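Side-chain contacts in CocE/NonD family hydrolase (Staphylococcus aureus subsp. aureus COL, PDB 3III), which probably hydrolyses ester or amide bonds as an alpha/beta-hydrolase-fold enzyme of the CocE/NonD family, its natural substrate not being established: residues G164-S169 with S314-Y319; T174-A179 with L262-S267; I190-L195 with E301-R306. One frame throughout, in Å; residues are numbered along the deposited sequence.

All three contacts are buried and join the central mixed sheet of the alpha/beta-hydrolase domain to helices around it, with centres about 10 Å from one another. Contact 1 sets helix 306-319 against strand 162-168, contact 2 links helix 170-179 to strand 262-267, and contact 3 brings helix 299-304 to the end of strand 186-192, which lies between the other two strands. None has a hydrogen bond across its own segments. A phenylalanine edge meets backbone in contact 1, the six-membered ring of a tryptophan meets leucine methyls and a threonine in contact 2, and contact 3 is an aromatic pair. Polar bonds run between contacts instead: T165 with Q175, and W176 with G194.

Contact 1: residues G164-S169 with S314-Y319; sequences GTNGVS and SFFDFY. With PLM (palmitic acid), chain G.
F316 of helix 306-319 packs against G164, T165 and N166 of strand 162-168, a parallel strand of the mixed sheet that leads into the nucleophile elbow of the alpha/beta-hydrolase fold. The two segments run nearly antiparallel, at 168°, with axes 10.4 Å apart at closest approach.

On the helix side, van der Waals contact comes entirely from the phenylalanine. Its ring edge faces the backbone, with CZ 3.4 Å from T165 O, an oxygen lying near the ring plane. G164 has no side chain, and F316 CE1 reaches to 4.0 Å from its CA. The amide of N166 stands almost perpendicular to the ring, the planes 87° apart, and its ND2 is 3.9 Å from F316 CE2. CG anti to the backbone N (chi1 -171°) places that amide where ND2 bonds Q312 OE1 of helix 306-319 and OD1 bonds Y303 OH of helix 299-304.

The ligand is met by S169, past the touching residues. Its positive phi is the strained backbone expected at a nucleophile elbow, and its hydroxyl also bonds H274 NE2, consistent with a catalytic serine-histidine pair. A bound palmitic acid, held as well by Y76, accepts a hydrogen bond of 2.6 Å from S169 OG to its O1.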
ATOM      1  N   GLY A 164      19.534  -1.536  -7.654  1.00  8.17           N
ATOM      2  CA  GLY A 164      18.310  -2.069  -7.106  1.00  9.38           C
ATOM      3  C   GLY A 164      17.607  -0.954  -6.315  1.00 10.31           C
ATOM      4  O   GLY A 164      18.212  -0.245  -5.462  1.00 12.22           O
ATOM      5  N   THR A 165      16.313  -0.821  -6.523  1.00  9.54           N
ATOM      6  CA  THR A 165      15.529   0.158  -5.780  1.00  8.41           C
ATOM      7  C   THR A 165      14.808  -0.455  -4.609  1.00  9.17           C
ATOM      8  O   THR A 165      14.505  -1.664  -4.604  1.00  8.01           O
ATOM      9  CB  THR A 165      14.544   0.873  -6.696  1.00  9.30           C
ATOM     10  OG1 THR A 165      13.727  -0.090  -7.351  1.00  9.12           O
ATOM     11  CG2 THR A 165      15.277   1.762  -7.752  1.00  6.88           C
ATOM     12  N   ASN A 166      14.556   0.363  -3.578  1.00  8.11           N
ATOM     13  CA  ASN A 166      14.058  -0.172  -2.318  1.00  9.45           C
ATOM     14  C   ASN A 166      13.455   0.932  -1.497  1.00  9.65           C
ATOM     15  O   ASN A 166      14.028   2.021  -1.427  1.00 12.20           O
ATOM     16  CB  ASN A 166      15.256  -0.752  -1.554  1.00  9.04           C
ATOM     17  CG  ASN A 166      14.895  -1.542  -0.320  1.00  9.67           C
ATOM     18  OD1 ASN A 166      13.756  -1.568   0.152  1.00 11.79           O
ATOM     19  ND2 ASN A 166      15.926  -2.206   0.259  1.00 10.98           N
ATOM     20  N   GLY A 167      12.345   0.671  -0.830  1.00  8.40           N
ATOM     21  CA  GLY A 167      11.756   1.666   0.018  1.00  8.88           C
ATOM     22  C   GLY A 167      10.239   1.494   0.173  1.00  8.97           C
ATOM     23  O   GLY A 167       9.634   0.693  -0.526  1.00  6.14           O
ATOM     24  N   VAL A 168       9.664   2.314   1.060  1.00  8.71           N
ATOM     25  CA  VAL A 168       8.279   2.159   1.535  1.00  8.90           C
ATOM     26  C   VAL A 168       7.440   3.334   1.067  1.00  8.02           C
ATOM     27  O   VAL A 168       7.940   4.480   1.015  1.00  8.77           O
ATOM     28  CB  VAL A 168       8.273   2.099   3.104  1.00 10.62           C
ATOM     29  CG1 VAL A 168       6.868   1.958   3.655  1.00  7.95           C
ATOM     30  CG2 VAL A 168       9.194   0.878   3.559  1.00 10.84           C
ATOM     31  N   SER A 169       6.175   3.038   0.788  1.00  7.20           N
ATOM     32  CA  SER A 169       5.106   4.015   0.551  1.00  7.52           C
ATOM     33  C   SER A 169       5.470   4.825  -0.714  1.00  7.92           C
ATOM     34  O   SER A 169       5.601   4.239  -1.773  1.00  8.11           O
ATOM     35  CB  SER A 169       4.870   4.878   1.791  1.00  8.40           C
ATOM     36  OG  SER A 169       3.772   5.752   1.557  1.00 10.02           O
ATOM     37  N   SER A 314      19.248 -10.721   1.137  1.00  8.08           N
ATOM     38  CA  SER A 314      19.455 -11.967   0.452  1.00  8.68           C
ATOM     39  C   SER A 314      19.049 -11.830  -1.051  1.00  8.39           C
ATOM     40  O   SER A 314      19.767 -12.291  -1.941  1.00  7.79           O
ATOM     41  CB  SER A 314      18.713 -13.121   1.143  1.00  9.42           C
ATOM     42  OG  SER A 314      18.848 -14.294   0.308  1.00 11.83           O
ATOM     43  N   PHE A 315      17.948 -11.136  -1.295  1.00  6.85           N
ATOM     44  CA  PHE A 315      17.435 -10.867  -2.653  1.00  7.67           C
ATOM     45  C   PHE A 315      18.428 -10.004  -3.424  1.00  7.46           C
ATOM     46  O   PHE A 315      18.811 -10.340  -4.549  1.00  8.08           O
ATOM     47  CB  PHE A 315      16.081 -10.185  -2.517  1.00  7.11           C
ATOM     48  CG  PHE A 315      15.458  -9.689  -3.792  1.00  7.60           C
ATOM     49  CD1 PHE A 315      14.950 -10.572  -4.750  1.00  9.24           C
ATOM     50  CD2 PHE A 315      15.313  -8.324  -4.000  1.00  6.42           C
ATOM     51  CE1 PHE A 315      14.325 -10.082  -5.898  1.00  6.33           C
ATOM     52  CE2 PHE A 315      14.688  -7.824  -5.139  1.00  6.99           C
ATOM     53  CZ  PHE A 315      14.184  -8.726  -6.104  1.00  8.88           C
ATOM     54  N   PHE A 316      18.906  -8.950  -2.788  1.00  7.12           N
ATOM     55  CA  PHE A 316      19.869  -8.061  -3.451  1.00  8.15           C
ATOM     56  C   PHE A 316      21.258  -8.696  -3.615  1.00  7.85           C
ATOM     57  O   PHE A 316      21.930  -8.388  -4.570  1.00  9.00           O
ATOM     58  CB  PHE A 316      19.990  -6.716  -2.735  1.00  7.57           C
ATOM     59  CG  PHE A 316      18.953  -5.666  -3.137  1.00  8.67           C
ATOM     60  CD1 PHE A 316      18.025  -5.861  -4.135  1.00  8.95           C
ATOM     61  CD2 PHE A 316      18.922  -4.442  -2.443  1.00  6.34           C
ATOM     62  CE1 PHE A 316      17.083  -4.853  -4.468  1.00  8.93           C
ATOM     63  CE2 PHE A 316      18.070  -3.428  -2.801  1.00  8.24           C
ATOM     64  CZ  PHE A 316      17.113  -3.642  -3.814  1.00 10.54           C
ATOM     65  N   ASP A 317      21.691  -9.550  -2.686  1.00  8.17           N
ATOM     66  CA  ASP A 317      22.966 -10.227  -2.849  1.00  7.76           C
ATOM     67  C   ASP A 317      22.871 -11.123  -4.087  1.00  7.05           C
ATOM     68  O   ASP A 317      23.848 -11.242  -4.875  1.00  5.93           O
ATOM     69  CB  ASP A 317      23.307 -11.121  -1.650  1.00  6.97           C
ATOM     70  CG  ASP A 317      23.735 -10.362  -0.406  1.00 10.44           C
ATOM     71  OD1 ASP A 317      24.040  -9.141  -0.453  1.00 11.29           O
ATOM     72  OD2 ASP A 317      23.800 -11.057   0.618  1.00 12.52           O
ATOM     73  N   PHE A 318      21.698 -11.739  -4.297  1.00  6.20           N
ATOM     74  CA  PHE A 318      21.539 -12.560  -5.527  1.00  6.57           C
ATOM     75  C   PHE A 318      21.552 -11.688  -6.780  1.00  7.80           C
ATOM     76  O   PHE A 318      22.252 -12.003  -7.732  1.00 10.52           O
ATOM     77  CB  PHE A 318      20.258 -13.382  -5.459  1.00  6.61           C
ATOM     78  CG  PHE A 318      20.133 -14.417  -6.528  1.00  6.50           C
ATOM     79  CD1 PHE A 318      20.617 -15.690  -6.325  1.00  4.93           C
ATOM     80  CD2 PHE A 318      19.510 -14.123  -7.734  1.00  9.84           C
ATOM     81  CE1 PHE A 318      20.524 -16.701  -7.347  1.00  7.68           C
ATOM     82  CE2 PHE A 318      19.377 -15.129  -8.737  1.00 11.78           C
ATOM     83  CZ  PHE A 318      19.880 -16.405  -8.520  1.00  9.34           C
ATOM     84  N   TYR A 319      20.738 -10.625  -6.810  1.00  8.60           N
ATOM     85  CA  TYR A 319      20.527  -9.853  -8.047  1.00  8.62           C
ATOM     86  C   TYR A 319      21.542  -8.738  -8.283  1.00  8.83           C
ATOM     87  O   TYR A 319      21.847  -8.462  -9.439  1.00  8.05           O
ATOM     88  CB  TYR A 319      19.052  -9.340  -8.205  1.00  8.68           C
ATOM     89  CG  TYR A 319      18.122 -10.474  -8.491  1.00  8.44           C
ATOM     90  CD1 TYR A 319      18.161 -11.142  -9.705  1.00 10.58           C
ATOM     91  CD2 TYR A 319      17.302 -10.972  -7.499  1.00  9.07           C
ATOM     92  CE1 TYR A 319      17.373 -12.229  -9.940  1.00 12.07           C
ATOM     93  CE2 TYR A 319      16.508 -12.053  -7.720  1.00  9.29           C
ATOM     94  CZ  TYR A 319      16.544 -12.695  -8.943  1.00  9.85           C
ATOM     95  OH  TYR A 319      15.800 -13.836  -9.160  1.00  8.21           O
TER
HETATM   96  C1  PLM G 566       3.482   8.342   3.505  1.00 22.11           C
HETATM   97  O1  PLM G 566       3.959   8.191   2.382  1.00 21.78           O
HETATM   98  O2  PLM G 566       3.039   7.335   4.086  1.00 22.36           O
HETATM   99  C2  PLM G 566       3.421   9.714   4.094  1.00 22.10           C
HETATM  100  C3  PLM G 566       3.039   9.704   5.564  1.00 22.76           C
HETATM  101  C4  PLM G 566       3.109  11.058   6.271  1.00 22.59           C
HETATM  102  C5  PLM G 566       3.011  10.966   7.822  1.00 23.09           C
HETATM  103  C6  PLM G 566       2.471  12.222   8.559  1.00 23.41           C
HETATM  104  C7  PLM G 566       3.250  12.822   9.755  1.00 23.78           C
HETATM  105  C8  PLM G 566       2.789  12.442  11.187  1.00 23.33           C

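Contact 2: residues T174-A179 with L262-S267; sequences TQWWVA and LLTCAS
W176 lies on a regular turn of helix 170-179, in which V178 N bonds T174 O and A179 N bonds Q175 O, while L262 and T264 stand two residues apart on strand 262-267, and no backbone bond joins the two segments. On the helix side W176 alone makes the contact. The CA–CB bond of W176 is not aimed at the strand. With CG beside the backbone N and anti to the carbonyl carbon (chi1 -66°), the indole extends far enough for its six-membered ring to reach the two strand residues.

L262 meets one corner of that ring with both branches of its isobutyl end: CD1 is 4.0 Å from W176 CZ3, and CD2 comes equally near the same atom. T264 takes the adjoining corner. Its OG1 is 3.5 Å from W176 CH2, whereas its methyl CG2 lies 4.0 Å from W176 CZ2, so the threonine spreads its two branches along the rim atoms. Both strand side chains cross the tryptophan at about a right angle, and both approaches are oblique to the indole plane. The other end of the indole is fixed by a polar bond: W176 NE1 donates to G194 O over 2.8 Å, which ties the rotation of the ring to the loop after strand 186-192. P191, on that strand, touches both W176 and L262.

The helix therefore reaches past its neighbouring strand 186-192 to the next one in the sheet. Strand 162-168, helix 170-179 and strand 186-192 form a beta-alpha-beta crossover, and this helix, which begins just after the nucleophile elbow, packs on the parallel part of the sheet as is characteristic of the alpha/beta-hydrolase fold.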
ATOM      1  N   THR A 174       7.048   4.977  -6.528  1.00  8.52           N
ATOM      2  CA  THR A 174       7.989   5.443  -7.555  1.00  8.88           C
ATOM      3  C   THR A 174       8.765   4.289  -8.213  1.00 10.12           C
ATOM      4  O   THR A 174       9.242   4.436  -9.327  1.00  8.87           O
ATOM      5  CB  THR A 174       8.971   6.476  -7.017  1.00  8.90           C
ATOM      6  OG1 THR A 174       9.646   5.979  -5.841  1.00  8.99           O
ATOM      7  CG2 THR A 174       8.276   7.786  -6.656  1.00  6.56           C
ATOM      8  N   GLN A 175       8.904   3.172  -7.504  1.00  9.20           N
ATOM      9  CA  GLN A 175       9.546   1.962  -8.102  1.00  9.04           C
ATOM     10  C   GLN A 175       8.627   1.299  -9.093  1.00  8.79           C
ATOM     11  O   GLN A 175       9.069   0.936 -10.157  1.00  8.64           O
ATOM     12  CB  GLN A 175       9.916   0.966  -7.044  1.00  8.02           C
ATOM     13  CG  GLN A 175      10.924   1.498  -6.019  1.00  8.36           C
ATOM     14  CD  GLN A 175      11.293   0.384  -5.042  1.00  7.40           C
ATOM     15  OE1 GLN A 175      11.803  -0.656  -5.470  1.00  8.92           O
ATOM     16  NE2 GLN A 175      11.048   0.605  -3.730  1.00  7.83           N
ATOM     17  N   TRP A 176       7.338   1.143  -8.773  1.00  7.64           N
ATOM     18  CA  TRP A 176       6.441   0.586  -9.781  1.00  8.12           C
ATOM     19  C   TRP A 176       6.518   1.453 -11.030  1.00  7.30           C
ATOM     20  O   TRP A 176       6.592   0.957 -12.155  1.00  8.70           O
ATOM     21  CB  TRP A 176       4.988   0.554  -9.284  1.00  8.15           C
ATOM     22  CG  TRP A 176       4.692  -0.372  -8.117  1.00  9.06           C
ATOM     23  CD1 TRP A 176       4.127   0.003  -6.918  1.00  8.88           C
ATOM     24  CD2 TRP A 176       4.854  -1.808  -8.053  1.00  7.52           C
ATOM     25  NE1 TRP A 176       3.988  -1.092  -6.105  1.00  7.92           N
ATOM     26  CE2 TRP A 176       4.368  -2.222  -6.793  1.00  7.94           C
ATOM     27  CE3 TRP A 176       5.321  -2.795  -8.958  1.00  8.51           C
ATOM     28  CZ2 TRP A 176       4.397  -3.560  -6.374  1.00  8.11           C
ATOM     29  CZ3 TRP A 176       5.302  -4.135  -8.545  1.00  8.58           C
ATOM     30  CH2 TRP A 176       4.848  -4.503  -7.265  1.00  6.85           C
ATOM     31  N   TRP A 177       6.433   2.748 -10.829  1.00  7.35           N
ATOM     32  CA  TRP A 177       6.564   3.692 -11.945  1.00  8.89           C
ATOM     33  C   TRP A 177       7.863   3.530 -12.790  1.00  9.00           C
ATOM     34  O   TRP A 177       7.790   3.283 -14.001  1.00  9.65           O
ATOM     35  CB  TRP A 177       6.363   5.156 -11.472  1.00  8.28           C
ATOM     36  CG  TRP A 177       4.913   5.572 -11.639  1.00 10.65           C
ATOM     37  CD1 TRP A 177       3.993   5.799 -10.654  1.00  9.37           C
ATOM     38  CD2 TRP A 177       4.221   5.782 -12.882  1.00 10.57           C
ATOM     39  NE1 TRP A 177       2.803   6.136 -11.201  1.00  9.83           N
ATOM     40  CE2 TRP A 177       2.898   6.123 -12.564  1.00 10.30           C
ATOM     41  CE3 TRP A 177       4.584   5.691 -14.225  1.00  9.65           C
ATOM     42  CZ2 TRP A 177       1.946   6.383 -13.548  1.00 12.25           C
ATOM     43  CZ3 TRP A 177       3.649   5.962 -15.199  1.00 12.66           C
ATOM     44  CH2 TRP A 177       2.354   6.310 -14.867  1.00 12.71           C
ATOM     45  N   VAL A 178       9.025   3.681 -12.167  1.00  8.92           N
ATOM     46  CA  VAL A 178      10.279   3.667 -12.979  1.00  9.42           C
ATOM     47  C   VAL A 178      10.501   2.285 -13.621  1.00  9.31           C
ATOM     48  O   VAL A 178      10.959   2.170 -14.759  1.00  9.35           O
ATOM     49  CB  VAL A 178      11.497   4.165 -12.163  1.00  8.97           C
ATOM     50  CG1 VAL A 178      12.006   3.105 -11.151  1.00  5.89           C
ATOM     51  CG2 VAL A 178      12.599   4.633 -13.082  1.00  7.52           C
ATOM     52  N   ALA A 179      10.116   1.225 -12.921  1.00 10.25           N
ATOM     53  CA  ALA A 179      10.283  -0.134 -13.455  1.00  9.97           C
ATOM     54  C   ALA A 179       9.435  -0.353 -14.719  1.00  9.44           C
ATOM     55  O   ALA A 179       9.821  -1.150 -15.605  1.00  8.65           O
ATOM     56  CB  ALA A 179       9.979  -1.221 -12.400  1.00  9.65           C
ATOM     57  N   LEU A 262      11.798  -8.977  -8.814  1.00  6.86           N
ATOM     58  CA  LEU A 262      10.842  -8.275  -7.960  1.00  7.71           C
ATOM     59  C   LEU A 262      10.573  -8.988  -6.631  1.00  7.47           C
ATOM     60  O   LEU A 262      10.272 -10.162  -6.609  1.00  8.25           O
ATOM     61  CB  LEU A 262       9.506  -8.165  -8.756  1.00  6.44           C
ATOM     62  CG  LEU A 262       8.258  -7.764  -7.986  1.00  7.85           C
ATOM     63  CD1 LEU A 262       8.453  -6.325  -7.455  1.00  7.52           C
ATOM     64  CD2 LEU A 262       7.016  -7.769  -8.889  1.00  7.80           C
ATOM     65  N   LEU A 263      10.756  -8.254  -5.538  1.00  8.50           N
ATOM     66  CA  LEU A 263      10.340  -8.616  -4.202  1.00  8.12           C
ATOM     67  C   LEU A 263       9.315  -7.573  -3.725  1.00  7.61           C
ATOM     68  O   LEU A 263       9.658  -6.442  -3.441  1.00  9.00           O
ATOM     69  CB  LEU A 263      11.568  -8.714  -3.266  1.00  7.24           C
ATOM     70  CG  LEU A 263      11.245  -8.939  -1.789  1.00  7.37           C
ATOM     71  CD1 LEU A 263      10.485 -10.263  -1.508  1.00  6.85           C
ATOM     72  CD2 LEU A 263      12.512  -8.895  -0.883  1.00  6.56           C
ATOM     73  N   THR A 264       8.037  -7.960  -3.666  1.00  8.26           N
ATOM     74  CA  THR A 264       6.967  -7.111  -3.225  1.00  6.34           C
ATOM     75  C   THR A 264       6.615  -7.369  -1.801  1.00  8.36           C
ATOM     76  O   THR A 264       6.533  -8.551  -1.379  1.00  8.43           O
ATOM     77  CB  THR A 264       5.707  -7.395  -4.067  1.00  7.43           C
ATOM     78  OG1 THR A 264       6.049  -7.223  -5.452  1.00  8.40           O
ATOM     79  CG2 THR A 264       4.528  -6.452  -3.662  1.00  5.68           C
ATOM     80  N   CYS A 265       6.379  -6.315  -1.024  1.00  7.22           N
ATOM     81  CA  CYS A 265       5.664  -6.522   0.244  1.00  7.88           C
ATOM     82  C   CYS A 265       4.292  -5.885   0.103  1.00  7.53           C
ATOM     83  O   CYS A 265       4.177  -4.735  -0.360  1.00  7.22           O
ATOM     84  CB  CYS A 265       6.419  -5.944   1.440  1.00  8.22           C
ATOM     85  SG  CYS A 265       5.427  -6.012   2.924  1.00 11.82           S
ATOM     86  N   ALA A 266       3.270  -6.655   0.471  1.00  8.22           N
ATOM     87  CA  ALA A 266       1.891  -6.202   0.722  1.00  8.61           C
ATOM     88  C   ALA A 266       1.529  -6.451   2.184  1.00  9.84           C
ATOM     89  O   ALA A 266       2.112  -7.332   2.832  1.00 10.47           O
ATOM     90  CB  ALA A 266       0.882  -6.951  -0.173  1.00  7.97           C
ATOM     91  N   SER A 267       0.544  -5.725   2.697  1.00  9.33           N
ATOM     92  CA  SER A 267       0.137  -5.921   4.074  1.00  9.04           C
ATOM     93  C   SER A 267      -1.372  -5.925   4.145  1.00  8.76           C
ATOM     94  O   SER A 267      -2.023  -5.088   3.544  1.00  9.17           O
ATOM     95  CB  SER A 267       0.695  -4.838   4.969  1.00 10.46           C
ATOM     96  OG  SER A 267       0.353  -5.052   6.322  1.00 12.82           O
TER

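Contact 3: residues I190-L195 with E301-R306; sequences IPWEGL and ESYYAR
The indole of W192 receives the edge of the Y303 ring on one face, an edge-to-face pair with the planes at 66° and the centroid of the tryptophan five-membered ring 5.0 Å from that of the tyrosine. Y303 CD1 makes the closest approach, 3.4 Å from W192 CG and displaced toward the rim of the indole. CG of Y303 anti to the backbone N (chi1 178°) puts the ring in this position. The backbone of the helix, in turn, sets Y303 CB for a CH-pi contact, 4.1 Å from the centroid of the same five-membered ring and 25° off the normal. The opposite face of W192 is closed by C265, whose CB is 3.3 Å from W192 CD2, and I190 CG2 lies in plane at an indole edge.

This sandwich sits near the C-terminal end of strand 186-192 of the alpha/beta-hydrolase sheet, with helix 299-304 packed on the indole face. The tyrosine hydroxyl has its partner, N166, on the adjacent strand 162-168.

Packing is looser toward S302. Its carbonyl oxygen, bonded to N308 ND2, stays 4.1 Å from W192 CZ2, obliquely to the indole. Farther out, E301 is partly exposed and turns its carboxylate to Y342 OH and T96 N, while R306, exposed, pairs through NE with E310.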
ATOM      1  N   ILE A 190      12.433  -3.622  -4.811  1.00  7.87           N
ATOM      2  CA  ILE A 190      11.754  -3.988  -3.572  1.00  7.69           C
ATOM      3  C   ILE A 190      10.713  -2.875  -3.262  1.00  8.00           C
ATOM      4  O   ILE A 190      10.973  -1.953  -2.451  1.00  8.24           O
ATOM      5  CB  ILE A 190      12.726  -4.164  -2.406  1.00  8.33           C
ATOM      6  CG1 ILE A 190      13.862  -5.143  -2.765  1.00  6.94           C
ATOM      7  CG2 ILE A 190      11.988  -4.670  -1.137  1.00  7.01           C
ATOM      8  CD1 ILE A 190      14.904  -5.260  -1.656  1.00  3.82           C
ATOM      9  N   PRO A 191       9.561  -2.913  -3.969  1.00  7.73           N
ATOM     10  CA  PRO A 191       8.491  -1.980  -3.633  1.00  7.64           C
ATOM     11  C   PRO A 191       7.806  -2.482  -2.360  1.00  7.95           C
ATOM     12  O   PRO A 191       6.967  -3.406  -2.397  1.00  9.03           O
ATOM     13  CB  PRO A 191       7.566  -2.066  -4.837  1.00  8.75           C
ATOM     14  CG  PRO A 191       7.818  -3.452  -5.395  1.00  8.82           C
ATOM     15  CD  PRO A 191       9.267  -3.658  -5.223  1.00  7.16           C
ATOM     16  N   TRP A 192       8.215  -1.930  -1.225  1.00  8.60           N
ATOM     17  CA  TRP A 192       7.762  -2.398   0.048  1.00  8.66           C
ATOM     18  C   TRP A 192       6.532  -1.579   0.465  1.00 10.69           C
ATOM     19  O   TRP A 192       6.647  -0.574   1.165  1.00 10.66           O
ATOM     20  CB  TRP A 192       8.889  -2.303   1.097  1.00  7.99           C
ATOM     21  CG  TRP A 192       8.599  -3.162   2.291  1.00  8.48           C
ATOM     22  CD1 TRP A 192       7.751  -2.881   3.322  1.00  7.10           C
ATOM     23  CD2 TRP A 192       9.164  -4.455   2.595  1.00  8.62           C
ATOM     24  NE1 TRP A 192       7.790  -3.889   4.256  1.00  7.23           N
ATOM     25  CE2 TRP A 192       8.616  -4.875   3.827  1.00  9.75           C
ATOM     26  CE3 TRP A 192      10.066  -5.282   1.951  1.00  8.18           C
ATOM     27  CZ2 TRP A 192       8.926  -6.111   4.422  1.00 10.27           C
ATOM     28  CZ3 TRP A 192      10.379  -6.503   2.519  1.00  9.36           C
ATOM     29  CH2 TRP A 192       9.796  -6.930   3.742  1.00  8.85           C
ATOM     30  N   GLU A 193       5.356  -2.061   0.051  1.00  9.61           N
ATOM     31  CA  GLU A 193       4.058  -1.367   0.267  1.00  9.43           C
ATOM     32  C   GLU A 193       3.951  -0.092  -0.587  1.00 10.25           C
ATOM     33  O   GLU A 193       4.307   1.019  -0.151  1.00 10.68           O
ATOM     34  CB  GLU A 193       3.754  -1.059   1.732  1.00  9.99           C
ATOM     35  CG  GLU A 193       3.609  -2.357   2.581  1.00  9.12           C
ATOM     36  CD  GLU A 193       2.645  -2.193   3.703  1.00 11.12           C
ATOM     37  OE1 GLU A 193       3.095  -2.272   4.875  1.00 11.48           O
ATOM     38  OE2 GLU A 193       1.455  -1.987   3.386  1.00 12.76           O
ATOM     39  N   GLY A 194       3.461  -0.277  -1.810  1.00  9.40           N
ATOM     40  CA  GLY A 194       3.126   0.868  -2.648  1.00  9.67           C
ATOM     41  C   GLY A 194       1.974   0.661  -3.611  1.00  9.01           C
ATOM     42  O   GLY A 194       1.942  -0.308  -4.363  1.00  8.55           O
ATOM     43  N   LEU A 195       1.069   1.643  -3.623  1.00  8.39           N
ATOM     44  CA  LEU A 195       0.005   1.703  -4.595  1.00  9.39           C
ATOM     45  C   LEU A 195       0.564   1.974  -5.994  1.00  9.08           C
ATOM     46  O   LEU A 195       1.727   2.309  -6.167  1.00  8.95           O
ATOM     47  CB  LEU A 195      -1.011   2.802  -4.215  1.00  8.96           C
ATOM     48  CG  LEU A 195      -0.532   4.265  -4.159  1.00 10.51           C
ATOM     49  CD1 LEU A 195      -0.625   4.948  -5.472  1.00  8.75           C
ATOM     50  CD2 LEU A 195      -1.365   5.022  -3.068  1.00  9.95           C
ATOM     51  N   GLU A 301       7.546  -0.505  10.752  1.00  8.73           N
ATOM     52  CA  GLU A 301       8.091  -1.483  11.694  1.00 10.01           C
ATOM     53  C   GLU A 301       8.551  -2.793  10.997  1.00  9.95           C
ATOM     54  O   GLU A 301       9.665  -3.293  11.221  1.00  8.70           O
ATOM     55  CB  GLU A 301       7.086  -1.748  12.800  1.00  9.14           C
ATOM     56  CG  GLU A 301       7.492  -2.940  13.747  1.00 12.33           C
ATOM     57  CD  GLU A 301       6.370  -3.235  14.709  1.00 10.12           C
ATOM     58  OE1 GLU A 301       6.134  -2.372  15.635  1.00 14.86           O
ATOM     59  OE2 GLU A 301       5.736  -4.293  14.552  1.00 12.30           O
ATOM     60  N   SER A 302       7.729  -3.316  10.094  1.00  9.35           N
ATOM     61  CA  SER A 302       8.048  -4.541   9.451  1.00 10.14           C
ATOM     62  C   SER A 302       9.210  -4.355   8.421  1.00 10.16           C
ATOM     63  O   SER A 302      10.039  -5.260   8.284  1.00 11.35           O
ATOM     64  CB  SER A 302       6.846  -5.171   8.767  1.00 11.15           C
ATOM     65  OG  SER A 302       5.759  -5.470   9.649  1.00 13.50           O
ATOM     66  N   TYR A 303       9.262  -3.205   7.737  1.00  8.40           N
ATOM     67  CA  TYR A 303      10.304  -2.920   6.775  1.00  7.81           C
ATOM     68  C   TYR A 303      11.689  -2.974   7.407  1.00  7.66           C
ATOM     69  O   TYR A 303      12.624  -3.597   6.878  1.00  8.70           O
ATOM     70  CB  TYR A 303      10.077  -1.550   6.157  1.00  7.70           C
ATOM     71  CG  TYR A 303      11.140  -1.148   5.191  1.00  7.88           C
ATOM     72  CD1 TYR A 303      11.259  -1.801   3.987  1.00  9.18           C
ATOM     73  CD2 TYR A 303      11.979  -0.061   5.454  1.00  9.92           C
ATOM     74  CE1 TYR A 303      12.219  -1.429   3.076  1.00  8.61           C
ATOM     75  CE2 TYR A 303      12.969   0.317   4.558  1.00  6.87           C
ATOM     76  CZ  TYR A 303      13.074  -0.395   3.355  1.00  6.79           C
ATOM     77  OH  TYR A 303      13.983  -0.024   2.410  1.00  8.78           O
ATOM     78  N   TYR A 304      11.792  -2.376   8.594  1.00  8.43           N
ATOM     79  CA  TYR A 304      13.062  -2.207   9.294  1.00  7.67           C
ATOM     80  C   TYR A 304      13.368  -3.334  10.250  1.00  8.18           C
ATOM     81  O   TYR A 304      14.440  -3.367  10.816  1.00  8.87           O
ATOM     82  CB  TYR A 304      13.027  -0.891  10.083  1.00  8.29           C
ATOM     83  CG  TYR A 304      13.153   0.317   9.172  1.00  7.14           C
ATOM     84  CD1 TYR A 304      14.273   0.508   8.401  1.00  8.26           C
ATOM     85  CD2 TYR A 304      12.119   1.235   9.071  1.00  8.31           C
ATOM     86  CE1 TYR A 304      14.379   1.607   7.507  1.00  8.08           C
ATOM     87  CE2 TYR A 304      12.219   2.331   8.252  1.00  7.08           C
ATOM     88  CZ  TYR A 304      13.342   2.521   7.458  1.00  9.01           C
ATOM     89  OH  TYR A 304      13.375   3.625   6.640  1.00  8.25           O
ATOM     90  N   ALA A 305      12.454  -4.279  10.414  1.00  7.86           N
ATOM     91  CA  ALA A 305      12.703  -5.421  11.288  1.00  8.17           C
ATOM     92  C   ALA A 305      13.873  -6.210  10.735  1.00  8.05           C
ATOM     93  O   ALA A 305      13.989  -6.418   9.508  1.00  9.52           O
ATOM     94  CB  ALA A 305      11.454  -6.362  11.337  1.00  7.12           C
ATOM     95  N   ARG A 306      14.741  -6.678  11.619  1.00  7.91           N
ATOM     96  CA  ARG A 306      15.965  -7.351  11.183  1.00  8.48           C
ATOM     97  C   ARG A 306      15.685  -8.543  10.226  1.00  8.26           C
ATOM     98  O   ARG A 306      16.389  -8.689   9.239  1.00  6.48           O
ATOM     99  CB  ARG A 306      16.801  -7.802  12.383  1.00  8.23           C
ATOM    100  CG  ARG A 306      18.201  -8.430  12.032  1.00  6.76           C
ATOM    101  CD  ARG A 306      19.095  -7.431  11.287  1.00  6.95           C
ATOM    102  NE  ARG A 306      20.464  -7.902  11.140  1.00  7.74           N
ATOM    103  CZ  ARG A 306      21.395  -7.850  12.088  1.00  8.56           C
ATOM    104  NH1 ARG A 306      22.642  -8.309  11.813  1.00  9.32           N
ATOM    105  NH2 ARG A 306      21.115  -7.322  13.280  1.00 10.24           N
TER